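Local coordinates for protein 2'-deoxycytidine 5'-triphosphate deaminase (Agrobacterium tumefaciens, PDB 2R9Q) that probably deaminates dCTP to dUTP, supplying a precursor for thymidine nucleotides, at residues B[32-37]-B[160-165]; B[124-127]-B[132-135]; B[205-210]-B[310-315]. One frame throughout, in Å; residues are numbered along the deposited sequence.

Contact 1 (B[32-37]-B[160-165])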
# COMPACT_ATOMS: atom_id res chain seq x y z
N ASP B 32 -41.88 1.27 -10.78
CA ASP B 32 -42.22 2.69 -10.82
C ASP B 32 -41.00 3.44 -10.30
O ASP B 32 -40.33 2.96 -9.40
CB ASP B 32 -43.45 2.99 -9.96
N LEU B 33 -40.73 4.61 -10.86
CA LEU B 33 -39.63 5.45 -10.41
C LEU B 33 -39.84 5.85 -8.95
O LEU B 33 -40.95 5.79 -8.46
CB LEU B 33 -39.45 6.67 -11.32
CG LEU B 33 -39.32 6.38 -12.84
CD1 LEU B 33 -39.14 7.67 -13.67
CD2 LEU B 33 -38.19 5.37 -13.14
N ASP B 34 -38.76 6.15 -8.23
CA ASP B 34 -38.85 6.79 -6.91
C ASP B 34 -39.46 8.19 -7.12
O ASP B 34 -39.25 8.81 -8.15
CB ASP B 34 -37.47 6.97 -6.23
CG ASP B 34 -36.71 5.66 -6.00
OD1 ASP B 34 -37.33 4.56 -5.96
OD2 ASP B 34 -35.46 5.74 -5.84
N VAL B 35 -40.22 8.68 -6.14
CA VAL B 35 -40.82 10.02 -6.25
C VAL B 35 -39.74 11.07 -6.56
O VAL B 35 -39.95 11.96 -7.38
CB VAL B 35 -41.66 10.43 -4.98
CG1 VAL B 35 -40.85 10.26 -3.70
CG2 VAL B 35 -42.21 11.88 -5.13
N ASP B 36 -38.57 10.89 -5.95
CA ASP B 36 -37.46 11.83 -6.07
C ASP B 36 -36.35 11.36 -7.01
O ASP B 36 -35.21 11.84 -6.93
CB ASP B 36 -36.90 12.10 -4.67
CG ASP B 36 -36.32 10.86 -4.03
OD1 ASP B 36 -36.73 9.73 -4.35
OD2 ASP B 36 -35.43 11.03 -3.19
N GLN B 37 -36.69 10.46 -7.94
CA GLN B 37 -35.68 9.84 -8.81
C GLN B 37 -35.27 10.74 -9.97
O GLN B 37 -34.11 10.69 -10.40
CB GLN B 37 -36.13 8.49 -9.35
CG GLN B 37 -34.98 7.58 -9.67
CD GLN B 37 -35.42 6.28 -10.29
OE1 GLN B 37 -36.40 5.69 -9.86
NE2 GLN B 37 -34.71 5.84 -11.30
N GLY B 160 -32.26 -1.07 -5.67
CA GLY B 160 -32.70 0.29 -5.48
C GLY B 160 -31.66 1.36 -5.22
O GLY B 160 -31.95 2.52 -5.38
N SER B 161 -30.45 0.98 -4.81
CA SER B 161 -29.42 1.94 -4.47
C SER B 161 -29.13 2.83 -5.66
O SER B 161 -29.17 2.39 -6.80
CB SER B 161 -28.15 1.25 -3.93
OG SER B 161 -28.38 0.61 -2.69
N ARG B 162 -28.88 4.10 -5.39
CA ARG B 162 -28.69 5.10 -6.43
C ARG B 162 -27.30 5.67 -6.28
O ARG B 162 -27.05 6.36 -5.34
CB ARG B 162 -29.75 6.17 -6.31
CG ARG B 162 -31.10 5.68 -6.79
CD ARG B 162 -32.26 6.25 -6.04
NE ARG B 162 -32.25 7.70 -6.13
CZ ARG B 162 -33.24 8.52 -5.78
NH1 ARG B 162 -34.38 8.06 -5.32
NH2 ARG B 162 -33.08 9.82 -5.92
N LEU B 163 -26.40 5.33 -7.18
CA LEU B 163 -25.01 5.80 -7.09
C LEU B 163 -24.66 6.76 -8.22
O LEU B 163 -23.78 7.61 -8.09
CB LEU B 163 -24.05 4.63 -7.02
CG LEU B 163 -24.01 3.65 -5.82
CD1 LEU B 163 -25.19 2.70 -5.81
CD2 LEU B 163 -22.75 2.81 -5.89
N SER B 164 -25.46 6.71 -9.26
CA SER B 164 -25.15 7.34 -10.51
C SER B 164 -26.35 8.05 -11.08
O SER B 164 -27.47 7.79 -10.68
CB SER B 164 -24.69 6.25 -11.46
OG SER B 164 -24.14 6.81 -12.61
N GLN B 165 -26.11 8.96 -12.01
CA GLN B 165 -27.18 9.62 -12.76
C GLN B 165 -26.88 9.84 -14.25
O GLN B 165 -25.73 9.96 -14.66
CB GLN B 165 -27.63 10.91 -12.09
CG GLN B 165 -26.57 11.81 -11.68
CD GLN B 165 -27.06 12.91 -10.79
OE1 GLN B 165 -26.49 14.00 -10.77
NE2 GLN B 165 -28.15 12.67 -10.05
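Arg162 reaches Asp34 and Asp36 because its CG stands anti to its own carbonyl carbon (chi1 -74°) and its chain then bends at chi2 and chi3, carrying the guanidinium out from the strand to the type I turn Asp34-Gln37. Asp34 comes to meet it from the opposite direction, and Asp34 OD2 takes Arg162 NH1 at 2.6 Å on its anti lone pair, 22° out of the guanidinium plane. The second carboxylate is steeply turned, its plane 65° from the guanidinium. Arg162 NH1 lies above that carboxylate, 3.0 Å from Asp36 OD1, along a nearly straight bond. One nitrogen thus bridges two acids, a salt-bridge network in which the positive charge of Arg162 probably offsets the repulsion between the two neighbouring carboxylates. Arg162 NH2 adds a weak bond to the carbonyl Asp36 O at 3.1 Å, and Gln37 CG lies 4.3 Å above the centre of the guanidinium. Within the turn, Gln37 OE1 accepts from Asp34 N while Gln37 NE2 bonds to Asp44 O. The contact ties the loop between strands 27-28 and 38-39 to strand 162-170, beside strand 42-46, whose Asp44 forms a further salt bridge with Arg162 NH2.

Contact 2 (B[124-127]-B[132-135])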
# COMPACT_ATOMS: atom_id res chain seq x y z
N ARG B 124 -18.59 3.48 -13.24
CA ARG B 124 -18.67 3.64 -14.68
C ARG B 124 -19.98 3.02 -15.17
O ARG B 124 -20.25 1.86 -14.91
CB ARG B 124 -17.54 2.90 -15.39
CG ARG B 124 -16.16 3.36 -15.06
CD ARG B 124 -15.87 4.67 -15.68
NE ARG B 124 -14.46 5.01 -15.55
CZ ARG B 124 -13.95 5.76 -14.58
NH1 ARG B 124 -14.72 6.24 -13.60
NH2 ARG B 124 -12.66 6.01 -14.57
N VAL B 125 -20.80 3.80 -15.87
CA VAL B 125 -21.90 3.25 -16.65
C VAL B 125 -21.43 2.64 -17.99
O VAL B 125 -20.65 3.25 -18.74
CB VAL B 125 -23.00 4.26 -16.87
CG1 VAL B 125 -24.14 3.64 -17.65
CG2 VAL B 125 -23.50 4.76 -15.55
N MET B 126 -21.86 1.42 -18.25
CA MET B 126 -21.61 0.81 -19.55
C MET B 126 -22.89 0.42 -20.31
O MET B 126 -23.93 0.11 -19.73
CB MET B 126 -20.57 -0.34 -19.49
CG MET B 126 -20.73 -1.34 -18.39
SD MET B 126 -19.39 -2.54 -18.27
CE MET B 126 -19.54 -3.47 -19.75
N THR B 127 -22.77 0.55 -21.64
CA THR B 127 -23.77 0.16 -22.61
C THR B 127 -23.28 -1.05 -23.40
O THR B 127 -22.08 -1.34 -23.46
CB THR B 127 -24.14 1.31 -23.62
OG1 THR B 127 -22.97 1.79 -24.30
CG2 THR B 127 -24.84 2.41 -23.01
N GLU B 132 -16.63 3.69 -25.11
CA GLU B 132 -16.36 4.62 -24.05
C GLU B 132 -17.38 4.36 -22.94
O GLU B 132 -18.50 3.95 -23.23
CB GLU B 132 -16.49 6.04 -24.60
CG GLU B 132 -15.92 7.13 -23.71
CD GLU B 132 -15.70 8.43 -24.47
OE1 GLU B 132 -16.06 8.45 -25.67
OE2 GLU B 132 -15.18 9.41 -23.88
N PHE B 133 -16.96 4.58 -21.70
CA PHE B 133 -17.88 4.55 -20.55
C PHE B 133 -18.67 5.85 -20.43
O PHE B 133 -18.29 6.88 -21.01
CB PHE B 133 -17.13 4.34 -19.23
CG PHE B 133 -16.56 2.98 -19.07
CD1 PHE B 133 -17.34 1.84 -19.24
CD2 PHE B 133 -15.24 2.82 -18.72
CE1 PHE B 133 -16.81 0.57 -19.07
CE2 PHE B 133 -14.70 1.56 -18.54
CZ PHE B 133 -15.48 0.44 -18.72
N ASP B 134 -19.79 5.77 -19.71
CA ASP B 134 -20.57 6.93 -19.31
C ASP B 134 -21.16 7.76 -20.48
O ASP B 134 -21.66 8.86 -20.27
CB ASP B 134 -19.75 7.84 -18.39
CG ASP B 134 -19.31 7.17 -17.09
OD1 ASP B 134 -19.94 6.21 -16.63
OD2 ASP B 134 -18.33 7.64 -16.49
N LYS B 135 -21.12 7.19 -21.68
CA LYS B 135 -21.69 7.78 -22.87
C LYS B 135 -22.68 6.78 -23.49
O LYS B 135 -22.34 5.63 -23.76
CB LYS B 135 -20.61 8.20 -23.88
CG LYS B 135 -19.64 9.26 -23.37
CD LYS B 135 -20.31 10.60 -23.13
CE LYS B 135 -19.64 11.42 -21.99
NZ LYS B 135 -19.91 10.90 -20.59
O HOH W 1 -21.12 3.80 -22.40
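Phe133 packs against Arg124 and Met126 where the chain turns back after strand 121-127, a chain reversal in the N-terminal dUTPase-clan domain. Along Arg124 the contact is read from CB outward. Its CB sits over one face of the Phe133 ring, a CH-pi contact 4.0 Å from the ring centroid and 18° off the ring normal. Arg124 CG continues over the rim, above Phe133 CG and CD2, and Arg124 CD comes nearest, 3.6 Å from Phe133 CD2. Arg124 NE passes that atom too, and Phe133 CD2 lies at the edge of the guanidinium, near its plane; guanidinium and ring are 63° apart. Beyond it, Arg124 NH2 bonds to Gly287 O of a second subunit, so the side chain lying on Phe133 reaches another subunit at its tip. Met126 runs alongside Phe133, pointing the same way: its CB touches the ring edge and its SD forms a Met-aromatic contact, also at the edge. Between the backbones, Asp134 N bonds to Val125 O. Asp134 then returns the bond through its side chain, where a backbone carbonyl would serve in a regular strand pair: with CG anti to its carbonyl carbon (chi1 -61°), Asp134 OD1 receives Val125 N at 2.7 Å, nearly end-on to the C-O bond. Lys135 curls back in turn, and its NZ bonds to Asp134 O. Strand 143-150 pairs with Arg124 and Met126 through Glu147 and Tyr145, while Ala110 of strand 106-112 bonds to the backbone of Asp134. Farther along, water 1 donates to Glu132 O at 2.8 Å and to Lys135 O at 2.6 Å, and accepts a weak bond from Thr127 OG1 at 3.3 Å.

Contact 3 (B[205-210]-B[310-315])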
# COMPACT_ATOMS: atom_id res chain seq x y z
N SER B 205 -11.33 27.57 -8.23
CA SER B 205 -10.08 27.52 -7.51
C SER B 205 -10.32 27.05 -6.07
O SER B 205 -11.43 27.11 -5.57
CB SER B 205 -9.38 28.88 -7.56
OG SER B 205 -10.18 29.88 -6.97
N ILE B 206 -9.25 26.58 -5.43
CA ILE B 206 -9.36 25.93 -4.14
C ILE B 206 -9.21 26.90 -2.97
O ILE B 206 -8.32 27.73 -2.97
CB ILE B 206 -8.36 24.71 -4.02
CG1 ILE B 206 -8.90 23.67 -3.03
CG2 ILE B 206 -6.95 25.16 -3.70
CD1 ILE B 206 -9.97 22.78 -3.65
N ASP B 207 -10.09 26.78 -1.98
CA ASP B 207 -10.02 27.56 -0.77
C ASP B 207 -9.35 26.77 0.33
O ASP B 207 -9.95 25.85 0.89
CB ASP B 207 -11.40 27.97 -0.32
CG ASP B 207 -11.38 29.11 0.67
OD1 ASP B 207 -10.45 29.21 1.53
OD2 ASP B 207 -12.31 29.94 0.58
N LEU B 208 -8.13 27.17 0.67
CA LEU B 208 -7.34 26.53 1.71
C LEU B 208 -7.08 27.47 2.93
O LEU B 208 -6.27 27.18 3.78
CB LEU B 208 -6.01 26.06 1.07
CG LEU B 208 -5.83 24.59 0.69
CD1 LEU B 208 -7.13 23.84 0.57
CD2 LEU B 208 -4.98 24.47 -0.59
N LYS B 209 -7.82 28.57 2.99
CA LYS B 209 -7.64 29.57 4.07
C LYS B 209 -8.35 29.14 5.36
O LYS B 209 -7.84 29.38 6.46
CB LYS B 209 -8.08 30.97 3.63
CG LYS B 209 -6.96 32.02 3.66
CD LYS B 209 -6.08 32.00 2.42
CE LYS B 209 -5.05 33.12 2.42
NZ LYS B 209 -4.02 32.98 3.51
N GLY B 210 -9.50 28.49 5.23
CA GLY B 210 -10.15 27.89 6.38
C GLY B 210 -11.52 28.47 6.62
O GLY B 210 -11.81 29.56 6.20
N GLY B 310 -25.25 32.27 -4.94
CA GLY B 310 -24.23 31.29 -5.27
C GLY B 310 -23.81 30.40 -4.13
O GLY B 310 -23.77 30.82 -2.98
N SER B 311 -23.50 29.15 -4.46
CA SER B 311 -22.98 28.20 -3.47
C SER B 311 -21.57 27.78 -3.84
O SER B 311 -21.21 27.74 -5.00
CB SER B 311 -23.91 26.97 -3.37
OG SER B 311 -23.37 25.96 -2.54
N ARG B 312 -20.77 27.47 -2.85
CA ARG B 312 -19.48 26.88 -3.13
C ARG B 312 -19.64 25.45 -3.65
O ARG B 312 -20.61 24.77 -3.31
CB ARG B 312 -18.57 26.91 -1.90
CG ARG B 312 -18.04 28.29 -1.61
CD ARG B 312 -17.95 28.53 -0.14
NE ARG B 312 -17.48 29.88 0.13
CZ ARG B 312 -16.22 30.28 0.09
NH1 ARG B 312 -15.24 29.45 -0.22
NH2 ARG B 312 -15.94 31.52 0.38
N ALA B 313 -18.74 25.06 -4.54
CA ALA B 313 -18.64 23.68 -4.95
C ALA B 313 -17.68 22.91 -4.02
O ALA B 313 -16.56 23.36 -3.70
CB ALA B 313 -18.22 23.58 -6.38
N VAL B 314 -18.16 21.75 -3.56
CA VAL B 314 -17.38 20.81 -2.76
C VAL B 314 -16.69 19.89 -3.75
O VAL B 314 -17.33 19.38 -4.62
CB VAL B 314 -18.26 19.99 -1.84
CG1 VAL B 314 -17.41 19.05 -1.00
CG2 VAL B 314 -19.12 20.90 -1.01
N LEU B 315 -15.38 19.72 -3.60
CA LEU B 315 -14.53 19.04 -4.59
C LEU B 315 -13.81 17.85 -3.96
O LEU B 315 -13.30 17.95 -2.86
CB LEU B 315 -13.47 20.03 -5.13
CG LEU B 315 -13.96 21.36 -5.73
CD1 LEU B 315 -12.91 22.48 -5.55
CD2 LEU B 315 -14.39 21.23 -7.20
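Asp207 and Arg312 approach at a slant, the carboxylate and guanidinium planes 46° apart, and a single nitrogen and a single oxygen make the salt bridge. Arg312 NH1 donates to Asp207 OD2 at 3.1 Å, meeting the oxygen on its anti side and 26° out of the carboxylate plane. The aspartate swings to this position with CG anti to its backbone N (chi1 -163°). Its other oxygen, OD1, receives Lys209 N at 3.1 Å, closing an Asx turn; the two bonds together fix the rotation of the carboxylate. Arg312 NH1 has a second, weak bond to Ser265 O. Apart from the charged pair, Ile206 and Leu315 also lie obliquely to each other and touch through their ends, Ile206 CD1 3.5 Å from Leu315 CD1. This apolar tip contact is buried, and Val332 of strand 331-339 packs on both side chains. The contact joins the chain just after strand 202-205, an outer strand of one antiparallel sheet, to strand 311-319 of another within the C-terminal domain. Strand 261-269 pairs with 311-319 and also borders the loop, its Val264 bonding to the backbone of Asp207 and its Leu263 packing against Ile206.

How the contacts relate
Contacts 1 and 2 belong to the N-terminal dUTPase-clan domain and contact 3 to the C-terminal one, on the opposite side of the chain's centre. The first two touch where Ser164 OG packs on Val125 CG2, at 3.6 Å; contact 3 stays about 12 Å from contact 1 and about 15 Å from contact 2 between nearest atoms. Contacts 1 and 3 each join a loop to a strand distant in sequence through arginine and aspartate, but the first is mainly a salt-bridge network and partly buried, whereas the third is buried and adds an apolar pair. Contact 2, also partly buried, closes a short chain reversal with one backbone bond, one from backbone to carboxylate, an aromatic ring and water.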